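PDB 6H6X: 3-polyprenyl-4-hydroxybenzoate decarboxylase and related decarboxylases from Pelotomaculum thermopropionicum, which acts as a prenylated-FMN-dependent UbiD-family enzyme, HmfF, that can carboxylate 2-furoic acid to 2,5-furandicarboxylic acid and probably catalyses the reverse decarboxylation. Local coordinates for residues B[129-134]-B[153-158]; B[159-164]-B[273-278]; B[194-199]-B[212-217]. The protein carries 8 engineered substitutions. All blocks are in the same frame, centred on the assembly; numbering follows the deposited sequence.

Contact 1 (B[129-134]-B[153-158]); sequences PYITAA and LQVTGP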
ATOM      1  N   PRO B 129     -17.858 -27.602   6.091  1.00 63.73           N
ATOM      2  CA  PRO B 129     -16.763 -27.345   7.016  1.00 56.99           C
ATOM      3  C   PRO B 129     -15.441 -27.915   6.491  1.00 54.81           C
ATOM      4  O   PRO B 129     -15.434 -28.973   5.867  1.00 46.34           O
ATOM      5  CB  PRO B 129     -17.190 -28.077   8.268  1.00 65.40           C
ATOM      6  CG  PRO B 129     -18.666 -28.307   8.126  1.00 66.72           C
ATOM      7  CD  PRO B 129     -18.835 -28.544   6.656  1.00 67.09           C
ATOM      8  N   TYR B 130     -14.349 -27.177   6.693  1.00 49.49           N
ATOM      9  CA  TYR B 130     -13.022 -27.607   6.259  1.00 44.18           C
ATOM     10  C   TYR B 130     -12.027 -27.538   7.376  1.00 42.53           C
ATOM     11  O   TYR B 130     -12.013 -26.576   8.136  1.00 43.50           O
ATOM     12  CB  TYR B 130     -12.507 -26.723   5.133  1.00 46.57           C
ATOM     13  CG  TYR B 130     -12.847 -27.232   3.764  1.00 43.89           C
ATOM     14  CD1 TYR B 130     -14.065 -26.972   3.204  1.00 49.61           C
ATOM     15  CD2 TYR B 130     -11.923 -27.937   3.016  1.00 48.78           C
ATOM     16  CE1 TYR B 130     -14.390 -27.422   1.935  1.00 49.98           C
ATOM     17  CE2 TYR B 130     -12.230 -28.390   1.762  1.00 50.60           C
ATOM     18  CZ  TYR B 130     -13.490 -28.118   1.236  1.00 52.00           C
ATOM     19  OH  TYR B 130     -13.834 -28.531  -0.010  1.00 55.19           O
ATOM     20  N   ILE B 131     -11.197 -28.568   7.461  1.00 42.46           N
ATOM     21  CA  ILE B 131     -10.021 -28.578   8.345  1.00 43.49           C
ATOM     22  C   ILE B 131      -8.909 -27.965   7.512  1.00 37.52           C
ATOM     23  O   ILE B 131      -8.575 -28.504   6.473  1.00 37.35           O
ATOM     24  CB  ILE B 131      -9.651 -30.023   8.765  1.00 44.31           C
ATOM     25  CG1 ILE B 131     -10.819 -30.647   9.553  1.00 45.73           C
ATOM     26  CG2 ILE B 131      -8.368 -30.051   9.579  1.00 42.03           C
ATOM     27  CD1 ILE B 131     -10.591 -32.091   9.915  1.00 45.84           C
ATOM     28  N   THR B 132      -8.367 -26.834   7.966  1.00 36.57           N
ATOM     29  CA  THR B 132      -7.394 -26.068   7.192  1.00 38.09           C
ATOM     30  C   THR B 132      -6.019 -25.956   7.841  1.00 35.98           C
ATOM     31  O   THR B 132      -5.136 -25.439   7.203  1.00 37.48           O
ATOM     32  CB  THR B 132      -7.881 -24.646   6.942  1.00 36.72           C
ATOM     33  OG1 THR B 132      -8.232 -24.054   8.192  1.00 37.07           O
ATOM     34  CG2 THR B 132      -9.131 -24.679   6.075  1.00 42.07           C
ATOM     35  N   ALA B 133      -5.849 -26.419   9.079  1.00 35.56           N
ATOM     36  CA  ALA B 133      -4.584 -26.250   9.775  1.00 35.83           C
ATOM     37  C   ALA B 133      -3.924 -27.534  10.267  1.00 35.17           C
ATOM     38  O   ALA B 133      -3.139 -27.514  11.211  1.00 44.99           O
ATOM     39  CB  ALA B 133      -4.756 -25.284  10.919  1.00 33.27           C
ATOM     40  N   ALA B 134      -4.215 -28.628   9.615  1.00 34.49           N
ATOM     41  CA  ALA B 134      -3.721 -29.920  10.018  1.00 37.63           C
ATOM     42  C   ALA B 134      -2.478 -30.209   9.230  1.00 36.93           C
ATOM     43  O   ALA B 134      -2.502 -30.135   8.010  1.00 40.72           O
ATOM     44  CB  ALA B 134      -4.732 -31.018   9.738  1.00 38.31           C
ATOM     45  N   LEU B 153      -9.066 -30.413   4.090  1.00 40.45           N
ATOM     46  CA  LEU B 153      -9.820 -31.622   4.293  1.00 44.83           C
ATOM     47  C   LEU B 153     -11.299 -31.239   4.457  1.00 46.38           C
ATOM     48  O   LEU B 153     -11.671 -30.498   5.364  1.00 46.57           O
ATOM     49  CB  LEU B 153      -9.309 -32.328   5.537  1.00 47.76           C
ATOM     50  CG  LEU B 153      -7.843 -32.696   5.433  1.00 46.46           C
ATOM     51  CD1 LEU B 153      -7.185 -32.705   6.773  1.00 53.91           C
ATOM     52  CD2 LEU B 153      -7.721 -34.041   4.775  1.00 52.44           C
ATOM     53  N   GLN B 154     -12.133 -31.681   3.528  1.00 52.89           N
ATOM     54  CA  GLN B 154     -13.567 -31.432   3.608  1.00 55.38           C
ATOM     55  C   GLN B 154     -14.184 -32.473   4.531  1.00 52.46           C
ATOM     56  O   GLN B 154     -13.969 -33.668   4.358  1.00 59.55           O
ATOM     57  CB  GLN B 154     -14.227 -31.512   2.216  1.00 66.36           C
ATOM     58  CG  GLN B 154     -15.674 -30.979   2.205  1.00 62.26           C
ATOM     59  CD  GLN B 154     -16.380 -31.154   0.883  1.00 61.76           C
ATOM     60  OE1 GLN B 154     -15.751 -31.233  -0.181  1.00 59.01           O
ATOM     61  NE2 GLN B 154     -17.712 -31.193   0.946  1.00 71.03           N
ATOM     62  N   VAL B 155     -14.949 -32.036   5.509  1.00 55.40           N
ATOM     63  CA  VAL B 155     -15.664 -32.968   6.364  1.00 58.76           C
ATOM     64  C   VAL B 155     -16.888 -33.432   5.581  1.00 60.45           C
ATOM     65  O   VAL B 155     -17.794 -32.653   5.338  1.00 65.92           O
ATOM     66  CB  VAL B 155     -16.069 -32.313   7.681  1.00 57.39           C
ATOM     67  CG1 VAL B 155     -16.773 -33.315   8.607  1.00 57.93           C
ATOM     68  CG2 VAL B 155     -14.846 -31.734   8.349  1.00 61.44           C
ATOM     69  N   THR B 156     -16.864 -34.674   5.116  1.00 68.52           N
ATOM     70  CA  THR B 156     -17.951 -35.215   4.303  1.00 71.78           C
ATOM     71  C   THR B 156     -18.842 -36.241   5.050  1.00 86.61           C
ATOM     72  O   THR B 156     -19.916 -36.564   4.570  1.00 91.02           O
ATOM     73  CB  THR B 156     -17.416 -35.856   3.025  1.00 70.77           C
ATOM     74  OG1 THR B 156     -16.521 -36.899   3.380  1.00 72.65           O
ATOM     75  CG2 THR B 156     -16.689 -34.832   2.139  1.00 75.46           C
ATOM     76  N   GLY B 157     -18.404 -36.748   6.197  1.00 86.75           N
ATOM     77  CA  GLY B 157     -19.268 -37.532   7.071  1.00 87.75           C
ATOM     78  C   GLY B 157     -18.648 -37.669   8.448  1.00 84.89           C
ATOM     79  O   GLY B 157     -17.597 -37.090   8.694  1.00 89.27           O
ATOM     80  N   PRO B 158     -19.277 -38.453   9.351  1.00 91.90           N
ATOM     81  CA  PRO B 158     -18.764 -38.595  10.730  1.00 84.27           C
ATOM     82  C   PRO B 158     -17.279 -39.015  10.843  1.00 74.94           C
ATOM     83  O   PRO B 158     -16.583 -38.564  11.748  1.00 65.33           O
ATOM     84  CB  PRO B 158     -19.695 -39.654  11.372  1.00 85.72           C
ATOM     85  CG  PRO B 158     -20.550 -40.205  10.267  1.00 90.82           C
ATOM     86  CD  PRO B 158     -20.525 -39.221   9.130  1.00 94.58           C
TER

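Contact 2 (B[159-164]-B[273-278]); sequences DRLGIL and VEVTAV. With 4LU (1-deoxy-5-O-phosphono-1-(3,3,4,5-tetramethyl-9,11-dioxo-2,3,8,9,10,11-hexahydro-7H-quinolino[1,8-fg]pteridin-12-ium-7-y l)-D-ribitol), chain I.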
ATOM      1  N   ASP B 159     -16.835 -39.844   9.906  1.00 71.34           N
ATOM      2  CA  ASP B 159     -15.509 -40.436   9.912  1.00 70.29           C
ATOM      3  C   ASP B 159     -14.893 -40.422   8.511  1.00 63.20           C
ATOM      4  O   ASP B 159     -14.082 -41.285   8.162  1.00 57.45           O
ATOM      5  CB  ASP B 159     -15.610 -41.891  10.434  1.00 85.43           C
ATOM      6  CG  ASP B 159     -16.335 -42.852   9.443  1.00 92.55           C
ATOM      7  OD1 ASP B 159     -17.126 -42.391   8.581  1.00 95.17           O
ATOM      8  OD2 ASP B 159     -16.083 -44.075   9.536  1.00 86.09           O
ATOM      9  N   ARG B 160     -15.269 -39.431   7.707  1.00 69.53           N
ATOM     10  CA  ARG B 160     -14.802 -39.366   6.334  1.00 64.60           C
ATOM     11  C   ARG B 160     -14.354 -37.936   5.985  1.00 60.70           C
ATOM     12  O   ARG B 160     -15.015 -36.975   6.372  1.00 63.37           O
ATOM     13  CB  ARG B 160     -15.941 -39.806   5.439  1.00 65.66           C
ATOM     14  CG  ARG B 160     -15.501 -40.472   4.164  1.00 73.76           C
ATOM     15  CD  ARG B 160     -16.725 -41.086   3.489  1.00 75.81           C
ATOM     16  NE  ARG B 160     -16.406 -41.735   2.230  1.00 77.08           N
ATOM     17  CZ  ARG B 160     -15.924 -42.976   2.102  1.00 83.79           C
ATOM     18  NH1 ARG B 160     -15.670 -43.744   3.170  1.00 77.79           N
ATOM     19  NH2 ARG B 160     -15.687 -43.460   0.885  1.00 82.84           N
ATOM     20  N   LEU B 161     -13.265 -37.813   5.222  1.00 53.88           N
ATOM     21  CA  LEU B 161     -12.781 -36.521   4.760  1.00 55.29           C
ATOM     22  C   LEU B 161     -12.402 -36.588   3.311  1.00 54.82           C
ATOM     23  O   LEU B 161     -11.788 -37.559   2.901  1.00 67.55           O
ATOM     24  CB  LEU B 161     -11.509 -36.129   5.525  1.00 56.75           C
ATOM     25  CG  LEU B 161     -11.625 -36.020   7.026  1.00 50.10           C
ATOM     26  CD1 LEU B 161     -10.210 -35.870   7.566  1.00 57.35           C
ATOM     27  CD2 LEU B 161     -12.474 -34.852   7.419  1.00 51.87           C
ATOM     28  N   GLY B 162     -12.705 -35.543   2.553  1.00 53.64           N
ATOM     29  CA  GLY B 162     -12.187 -35.378   1.178  1.00 46.36           C
ATOM     30  C   GLY B 162     -10.919 -34.545   1.224  1.00 48.50           C
ATOM     31  O   GLY B 162     -10.794 -33.607   1.995  1.00 56.88           O
ATOM     32  N   ILE B 163      -9.976 -34.858   0.375  1.00 49.60           N
ATOM     33  CA  ILE B 163      -8.668 -34.251   0.459  1.00 52.55           C
ATOM     34  C   ILE B 163      -8.220 -33.838  -0.939  1.00 50.77           C
ATOM     35  O   ILE B 163      -8.296 -34.597  -1.865  1.00 56.37           O
ATOM     36  CB  ILE B 163      -7.659 -35.203   1.153  1.00 51.08           C
ATOM     37  CG1 ILE B 163      -6.307 -34.506   1.311  1.00 48.35           C
ATOM     38  CG2 ILE B 163      -7.496 -36.497   0.377  1.00 52.20           C
ATOM     39  CD1 ILE B 163      -5.238 -35.370   1.948  1.00 50.83           C
ATOM     40  N   LEU B 164      -7.784 -32.601  -1.059  1.00 52.27           N
ATOM     41  CA  LEU B 164      -7.082 -32.118  -2.234  1.00 49.73           C
ATOM     42  C   LEU B 164      -5.612 -32.458  -2.080  1.00 53.63           C
ATOM     43  O   LEU B 164      -4.980 -31.997  -1.137  1.00 58.79           O
ATOM     44  CB  LEU B 164      -7.280 -30.611  -2.386  1.00 50.89           C
ATOM     45  CG  LEU B 164      -6.335 -29.964  -3.407  1.00 60.24           C
ATOM     46  CD1 LEU B 164      -6.631 -30.482  -4.798  1.00 57.96           C
ATOM     47  CD2 LEU B 164      -6.420 -28.445  -3.371  1.00 67.48           C
ATOM     48  N   VAL B 273     -10.222 -39.838   2.845  1.00 53.67           N
ATOM     49  CA  VAL B 273      -9.605 -40.335   4.029  1.00 61.00           C
ATOM     50  C   VAL B 273     -10.714 -40.903   4.879  1.00 58.46           C
ATOM     51  O   VAL B 273     -11.680 -40.199   5.153  1.00 60.77           O
ATOM     52  CB  VAL B 273      -8.937 -39.187   4.854  1.00 59.11           C
ATOM     53  CG1 VAL B 273      -8.436 -39.690   6.208  1.00 58.68           C
ATOM     54  CG2 VAL B 273      -7.790 -38.564   4.075  1.00 61.08           C
ATOM     55  N   GLU B 274     -10.564 -42.160   5.295  1.00 65.25           N
ATOM     56  CA  GLU B 274     -11.384 -42.761   6.355  1.00 66.86           C
ATOM     57  C   GLU B 274     -10.632 -42.600   7.666  1.00 65.27           C
ATOM     58  O   GLU B 274      -9.461 -42.980   7.767  1.00 69.09           O
ATOM     59  CB  GLU B 274     -11.620 -44.255   6.071  1.00 76.80           C
ATOM     60  CG  GLU B 274     -12.279 -45.052   7.206  1.00 85.58           C
ATOM     61  CD  GLU B 274     -12.701 -46.482   6.796  1.00 94.09           C
ATOM     62  OE1 GLU B 274     -12.279 -47.462   7.465  1.00 99.38           O
ATOM     63  OE2 GLU B 274     -13.457 -46.647   5.807  1.00 88.85           O
ATOM     64  N   VAL B 275     -11.304 -42.087   8.687  1.00 63.05           N
ATOM     65  CA  VAL B 275     -10.648 -41.858   9.969  1.00 66.96           C
ATOM     66  C   VAL B 275     -10.906 -43.044  10.904  1.00 74.73           C
ATOM     67  O   VAL B 275     -12.056 -43.494  11.053  1.00 79.03           O
ATOM     68  CB  VAL B 275     -10.906 -40.441  10.576  1.00 62.91           C
ATOM     69  CG1 VAL B 275     -11.771 -39.575   9.699  1.00 66.31           C
ATOM     70  CG2 VAL B 275     -11.386 -40.439  12.026  1.00 67.46           C
ATOM     71  N   THR B 276      -9.811 -43.552  11.482  1.00 71.35           N
ATOM     72  CA  THR B 276      -9.821 -44.721  12.357  1.00 63.82           C
ATOM     73  C   THR B 276      -9.613 -44.394  13.833  1.00 61.27           C
ATOM     74  O   THR B 276      -9.808 -45.257  14.676  1.00 66.63           O
ATOM     75  CB  THR B 276      -8.779 -45.738  11.902  1.00 66.63           C
ATOM     76  OG1 THR B 276      -7.471 -45.154  11.928  1.00 77.74           O
ATOM     77  CG2 THR B 276      -9.086 -46.194  10.461  1.00 69.32           C
ATOM     78  N   ALA B 277      -9.267 -43.149  14.155  1.00 56.02           N
ATOM     79  CA  ALA B 277      -9.169 -42.718  15.531  1.00 46.38           C
ATOM     80  C   ALA B 277      -8.899 -41.229  15.643  1.00 49.27           C
ATOM     81  O   ALA B 277      -8.387 -40.620  14.724  1.00 54.62           O
ATOM     82  CB  ALA B 277      -8.048 -43.480  16.248  1.00 55.01           C
ATOM     83  N   VAL B 278      -9.193 -40.683  16.815  1.00 48.02           N
ATOM     84  CA  VAL B 278      -8.971 -39.326  17.148  1.00 47.09           C
ATOM     85  C   VAL B 278      -8.422 -39.323  18.541  1.00 47.37           C
ATOM     86  O   VAL B 278      -9.004 -39.931  19.378  1.00 51.02           O
ATOM     87  CB  VAL B 278     -10.293 -38.509  17.190  1.00 52.06           C
ATOM     88  CG1 VAL B 278     -10.052 -37.111  17.754  1.00 52.76           C
ATOM     89  CG2 VAL B 278     -10.924 -38.422  15.809  1.00 56.14           C
TER
HETATM   90  C9  4LU I 503      -0.637 -25.064   2.579  1.00 56.45           C
HETATM   91  C8  4LU I 503      -1.147 -24.261   3.643  1.00 49.77           C
HETATM   92  C7  4LU I 503      -2.517 -24.077   3.858  1.00 47.98           C
HETATM   93  C10 4LU I 503      -1.850 -27.372  -0.130  1.00 57.01           C
HETATM   94  C6  4LU I 503      -3.469 -24.554   2.775  1.00 50.55           C
HETATM   95  N3  4LU I 503      -3.460 -29.431  -1.109  1.00 57.60           N
HETATM   96  C2  4LU I 503      -2.114 -29.425  -1.369  1.00 58.97           C
HETATM   97  C13 4LU I 503      -5.814 -23.487   3.661  1.00 50.40           C
HETATM   98  C5  4LU I 503      -5.022 -24.478   2.832  1.00 51.50           C
HETATM   99  C1  4LU I 503      -5.077 -25.586   0.635  1.00 53.93           C
HETATM  100  O2  4LU I 503      -1.604 -30.368  -2.051  1.00 59.62           O
HETATM  101  N1  4LU I 503      -1.327 -28.421  -0.878  1.00 56.51           N
HETATM  102  C4  4LU I 503      -4.073 -28.449  -0.382  1.00 57.66           C
HETATM  103  O4  4LU I 503      -5.308 -28.501  -0.151  1.00 55.60           O
HETATM  104  C4A 4LU I 503      -3.235 -27.320   0.156  1.00 55.83           C
HETATM  105  N5  4LU I 503      -3.781 -26.267   0.962  1.00 55.88           N
HETATM  106  C3  4LU I 503      -5.752 -25.115   1.701  1.00 56.76           C
HETATM  107  C12 4LU I 503      -5.293 -25.690   3.770  1.00 54.10           C
HETATM  108  C5A 4LU I 503      -2.924 -25.508   1.804  1.00 50.93           C
HETATM  109  C7M 4LU I 503      -3.014 -23.199   5.005  1.00 53.52           C
HETATM  110  C8M 4LU I 503      -0.101 -23.681   4.557  1.00 52.53           C
HETATM  111  C9A 4LU I 503      -1.457 -25.675   1.607  1.00 52.64           C
HETATM  112  N10 4LU I 503      -1.017 -26.357   0.408  1.00 50.44           N
HETATM  113  C1' 4LU I 503       0.397 -26.412   0.040  1.00 54.91           C
HETATM  114  C2' 4LU I 503       1.243 -27.565   0.625  1.00 56.20           C
HETATM  115  O2' 4LU I 503       1.008 -27.801   2.017  1.00 55.03           O
HETATM  116  C3' 4LU I 503       2.707 -27.186   0.469  1.00 57.27           C
HETATM  117  O3' 4LU I 503       2.950 -26.770  -0.877  1.00 54.84           O
HETATM  118  C4' 4LU I 503       3.645 -28.318   0.900  1.00 58.26           C
HETATM  119  O4' 4LU I 503       5.005 -27.882   1.204  1.00 47.19           O
HETATM  120  C5' 4LU I 503       3.780 -29.465  -0.087  1.00 58.22           C
HETATM  121  O5' 4LU I 503       4.709 -30.313   0.621  1.00 62.64           O
HETATM  122  P   4LU I 503       5.572 -31.488  -0.100  1.00 61.63           P
HETATM  123  O2P 4LU I 503       6.253 -32.295   1.021  1.00 59.05           O
HETATM  124  O3P 4LU I 503       4.530 -32.383  -0.832  1.00 50.87           O
HETATM  125  O1P 4LU I 503       6.575 -30.736  -0.975  1.00 60.88           O

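Contact 3 (B[194-199]-B[212-217]); sequences PAVLLA and EIASAL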
ATOM      1  N   PRO B 194       3.860 -22.714  15.647  1.00 38.45           N
ATOM      2  CA  PRO B 194       4.094 -22.181  14.304  1.00 39.44           C
ATOM      3  C   PRO B 194       5.357 -22.611  13.580  1.00 40.15           C
ATOM      4  O   PRO B 194       5.364 -22.652  12.335  1.00 34.92           O
ATOM      5  CB  PRO B 194       4.137 -20.671  14.526  1.00 39.38           C
ATOM      6  CG  PRO B 194       3.242 -20.455  15.726  1.00 42.29           C
ATOM      7  CD  PRO B 194       3.501 -21.643  16.608  1.00 37.52           C
ATOM      8  N   ALA B 195       6.424 -22.917  14.305  1.00 39.48           N
ATOM      9  CA  ALA B 195       7.637 -23.421  13.656  1.00 39.06           C
ATOM     10  C   ALA B 195       7.384 -24.718  12.976  1.00 41.33           C
ATOM     11  O   ALA B 195       7.998 -25.010  11.940  1.00 41.24           O
ATOM     12  CB  ALA B 195       8.784 -23.586  14.652  1.00 42.43           C
ATOM     13  N   VAL B 196       6.499 -25.532  13.544  1.00 37.11           N
ATOM     14  CA  VAL B 196       6.184 -26.826  12.941  1.00 33.83           C
ATOM     15  C   VAL B 196       5.378 -26.651  11.636  1.00 38.63           C
ATOM     16  O   VAL B 196       5.610 -27.377  10.646  1.00 33.72           O
ATOM     17  CB  VAL B 196       5.478 -27.752  13.938  1.00 35.30           C
ATOM     18  CG1 VAL B 196       5.156 -29.093  13.311  1.00 36.52           C
ATOM     19  CG2 VAL B 196       6.332 -27.931  15.223  1.00 36.97           C
ATOM     20  N   LEU B 197       4.461 -25.678  11.641  1.00 35.63           N
ATOM     21  CA  LEU B 197       3.637 -25.332  10.494  1.00 37.02           C
ATOM     22  C   LEU B 197       4.509 -24.764   9.401  1.00 37.47           C
ATOM     23  O   LEU B 197       4.380 -25.156   8.239  1.00 35.85           O
ATOM     24  CB  LEU B 197       2.549 -24.330  10.865  1.00 35.17           C
ATOM     25  CG  LEU B 197       1.467 -24.790  11.824  1.00 36.61           C
ATOM     26  CD1 LEU B 197       0.610 -23.629  12.278  1.00 41.49           C
ATOM     27  CD2 LEU B 197       0.596 -25.847  11.249  1.00 37.58           C
ATOM     28  N   LEU B 198       5.414 -23.873   9.795  1.00 35.37           N
ATOM     29  CA  LEU B 198       6.379 -23.304   8.879  1.00 40.73           C
ATOM     30  C   LEU B 198       7.244 -24.391   8.263  1.00 38.38           C
ATOM     31  O   LEU B 198       7.383 -24.468   7.045  1.00 39.55           O
ATOM     32  CB  LEU B 198       7.163 -22.235   9.594  1.00 46.46           C
ATOM     33  CG  LEU B 198       8.195 -21.448   8.818  1.00 47.10           C
ATOM     34  CD1 LEU B 198       7.564 -20.686   7.692  1.00 52.81           C
ATOM     35  CD2 LEU B 198       8.797 -20.441   9.787  1.00 52.32           C
ATOM     36  N   ALA B 199       7.718 -25.324   9.069  1.00 43.33           N
ATOM     37  CA  ALA B 199       8.493 -26.459   8.542  1.00 38.49           C
ATOM     38  C   ALA B 199       7.743 -27.346   7.575  1.00 40.35           C
ATOM     39  O   ALA B 199       8.363 -27.910   6.668  1.00 39.06           O
ATOM     40  CB  ALA B 199       9.040 -27.310   9.655  1.00 40.99           C
ATOM     41  N   GLU B 212      11.958 -33.170  11.033  1.00 47.63           N
ATOM     42  CA  GLU B 212      13.377 -32.916  11.338  1.00 47.72           C
ATOM     43  C   GLU B 212      13.786 -31.492  11.064  1.00 40.85           C
ATOM     44  O   GLU B 212      14.591 -30.907  11.803  1.00 42.83           O
ATOM     45  CB  GLU B 212      14.269 -33.913  10.572  1.00 48.79           C
ATOM     46  CG  GLU B 212      14.023 -35.318  11.077  1.00 52.46           C
ATOM     47  CD  GLU B 212      14.953 -36.383  10.514  1.00 59.67           C
ATOM     48  OE1 GLU B 212      15.603 -36.182   9.460  1.00 67.70           O
ATOM     49  OE2 GLU B 212      15.001 -37.467  11.129  1.00 60.60           O
ATOM     50  N   ILE B 213      13.174 -30.888  10.052  1.00 42.95           N
ATOM     51  CA  ILE B 213      13.344 -29.466   9.835  1.00 39.86           C
ATOM     52  C   ILE B 213      12.749 -28.686  11.009  1.00 39.33           C
ATOM     53  O   ILE B 213      13.373 -27.781  11.569  1.00 35.03           O
ATOM     54  CB  ILE B 213      12.755 -29.044   8.480  1.00 44.50           C
ATOM     55  CG1 ILE B 213      13.519 -29.737   7.342  1.00 44.60           C
ATOM     56  CG2 ILE B 213      12.892 -27.538   8.294  1.00 45.64           C
ATOM     57  CD1 ILE B 213      12.787 -29.724   6.017  1.00 48.56           C
ATOM     58  N   ALA B 214      11.555 -29.067  11.428  1.00 41.35           N
ATOM     59  CA  ALA B 214      10.939 -28.414  12.587  1.00 41.16           C
ATOM     60  C   ALA B 214      11.802 -28.542  13.825  1.00 37.55           C
ATOM     61  O   ALA B 214      11.961 -27.591  14.557  1.00 43.30           O
ATOM     62  CB  ALA B 214       9.571 -29.034  12.862  1.00 45.83           C
ATOM     63  N   SER B 215      12.330 -29.727  14.053  1.00 40.28           N
ATOM     64  CA  SER B 215      13.289 -29.974  15.142  1.00 48.13           C
ATOM     65  C   SER B 215      14.461 -29.000  15.139  1.00 45.85           C
ATOM     66  O   SER B 215      14.751 -28.412  16.146  1.00 52.23           O
ATOM     67  CB  SER B 215      13.827 -31.407  15.030  1.00 51.68           C
ATOM     68  OG  SER B 215      13.411 -32.181  16.085  1.00 57.44           O
ATOM     69  N   ALA B 216      15.104 -28.813  13.991  1.00 46.71           N
ATOM     70  CA  ALA B 216      16.168 -27.790  13.864  1.00 48.54           C
ATOM     71  C   ALA B 216      15.757 -26.354  14.152  1.00 49.71           C
ATOM     72  O   ALA B 216      16.600 -25.545  14.522  1.00 51.14           O
ATOM     73  CB  ALA B 216      16.806 -27.851  12.479  1.00 44.29           C
ATOM     74  N   LEU B 217      14.487 -26.000  13.929  1.00 48.45           N
ATOM     75  CA  LEU B 217      14.066 -24.617  14.144  1.00 45.95           C
ATOM     76  C   LEU B 217      13.741 -24.362  15.601  1.00 45.82           C
ATOM     77  O   LEU B 217      13.750 -23.216  16.063  1.00 51.82           O
ATOM     78  CB  LEU B 217      12.820 -24.285  13.301  1.00 49.23           C
ATOM     79  CG  LEU B 217      12.919 -24.214  11.770  1.00 44.45           C
ATOM     80  CD1 LEU B 217      11.566 -24.028  11.142  1.00 44.46           C
ATOM     81  CD2 LEU B 217      13.805 -23.057  11.406  1.00 46.32           C
TER

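Contact 1 (B[129-134]-B[153-158])
Tyr130 and Ile131 run antiparallel to Gln154 and Leu153, Tyr130 with Gln154 forming a non-hydrogen-bonded pair and Ile131 with Leu153 a hydrogen-bonded one. Ile131 N donates to Leu153 O at 2.9 Å, and Leu153 N answers to Ile131 O at 3.1 Å. A third bond, from Val155 N to Pro129 O, is nearly straight, with 173° at the hydrogen. Leu153 O also receives a CA-H...O contact from Tyr130 CA at 3.3 Å, so two groups of 129-134 converge on that carbonyl.

On the side of Tyr130 and Gln154, Gln154 CB sits over one face of the phenol ring, 4.0 Å from the centroid of Tyr130, in a CH-pi contact. Gln154 CG is anti to the backbone N (chi1 -168°) and lies near Tyr130 CZ; the amide plane ends up 29° from that of the ring. Tyr130 OH comes within 3.3 Å of Gln154 OE1, but their hydrogen bonds lie elsewhere: the hydroxyl pairs with Glu254 OE1, while OE1 of the glutamine accepts from Gly255 N.

The two segments belong to the beta hairpin of strands 130-139 and 146-157 in the antiparallel sheet of the UbiD Rift-related domain. On the other face of the hairpin, Ile131 and Leu153 make apolar contacts. Their CB atoms stand 4.0 Å apart, and Ile131 CG2 approaches Leu153 CD1. Val155 CG2 touches both Pro129 CB and Ile131 CG1, whereas Ala134 CB meets Leu153 CD1 at 4.2 Å. Ile190 and Leu188 of strand 184-190 pack against this face, Ile190 touching Ile131 and Ala134, and Leu188 touching Leu153.

Contact 2 (B[159-164]-B[273-278])
Leu161 and Val273 form the tight part of this antiparallel pairing, bonded to each other in both directions. Val273 N donates to Leu161 O at 2.8 Å with 175° at the hydrogen, and Leu161 N reaches Val273 O at 2.9 Å. On the same face, Leu161 CB lies 4.1 Å from Val273 CB, while Ile163 CG2 meets Val273 CG2 at 4.2 Å. Leu113 of helix 113-116 packs on Leu161 and Val275. Nearly straight at the hydrogen, the third backbone bond, Val275 N to Asp159 O, has its donor 38° above the carbonyl plane. Val275 CG1 almost eclipses its own backbone N (chi1 -1°), an unusual torsion that, if correctly modelled, sets CG1 3.3 Å from the same Asp159 O.

The opposite face, with Arg160 and Glu274, is looser and partly exposed. Arg160 NH1 remains 4.5 Å from Glu274 OE2, beyond a salt bridge; the guanidinium instead engages Glu252 through NH2. The Arg160 chain is extended from CG to NE, and its CG lies near Val273 O.

Beyond the pairing, Leu164 leads from strand 160-163 to the cofactor. Its O accepts the flavin N3-H over 3.0 Å and is also hydrogen-bonded to His151 ND1; Leu164 CD2 comes 3.4 Å from the O4 atom of the cofactor. The end of strand 160-163 thus delivers a main-chain acceptor to the flavin imide, in the prenylated-FMN pocket of this UbiD enzyme.

Contact 3 (B[194-199]-B[212-217])
Ala195, Val196 and Ala199 pack against Ile213, Ala214 and Leu217 where helices 194-199 and 210-217 meet. This is a helix-helix contact within the UbiD Rift-related domain, three of whose six touching residues are alanines, with axes 8.4 Å apart and 137° between their directions. No hydrogen bond crosses it.

Leu217 can be followed outward. Its CB faces Ala195 CB at 4.3 Å. CG, anti to the carbonyl carbon (chi1 -68°), makes no close approach itself but divides the chain. CD1 comes down on Ala195 O at 3.8 Å and reaches Ala199 CB at 4.4 Å, whereas CD2 lies on the far side of CG from 194-199. Leu82 and Ala85 of helix 75-87 also touch this leucine.

The CA atoms nearest each other across the contact are those of Ala214 and Val196, 5.0 Å apart. The Ala214 methyl is met by Val196 CG2. Ile213 adds CG2 against the methyl of Ala199; one turn earlier on the helix is Glu210, a ligand of the manganese and potassium ions. The methyl of Ala199 packs most closely: it lies 3.7 Å from Ala214 CB and, nearer still, 3.5 Å from the backbone atom Ala214 N.

In the fold
Contacts 1 and 2 are successive pairings in one antiparallel sheet, their centres 8 Å apart. Strand 146-157 turns directly into strand 160-163, and the seam between them includes a probable hydrogen bond from Gln154 N to Gly162 O at 2.8 Å and packing of Leu153 CD2 on Ile163 CG1. Contact 3 lies farther off, its centre 23 Å from that of contact 1, yet Leu197 CD2 touches Ala133 O. It does not touch contact 2. The three approach the active site differently: Thr132 of contact 1 and Leu164 of contact 2 touch prenylated FMN, whereas the Ile213 side chain of contact 3 is, at its nearest atoms, about 7 Å from both manganese and potassium.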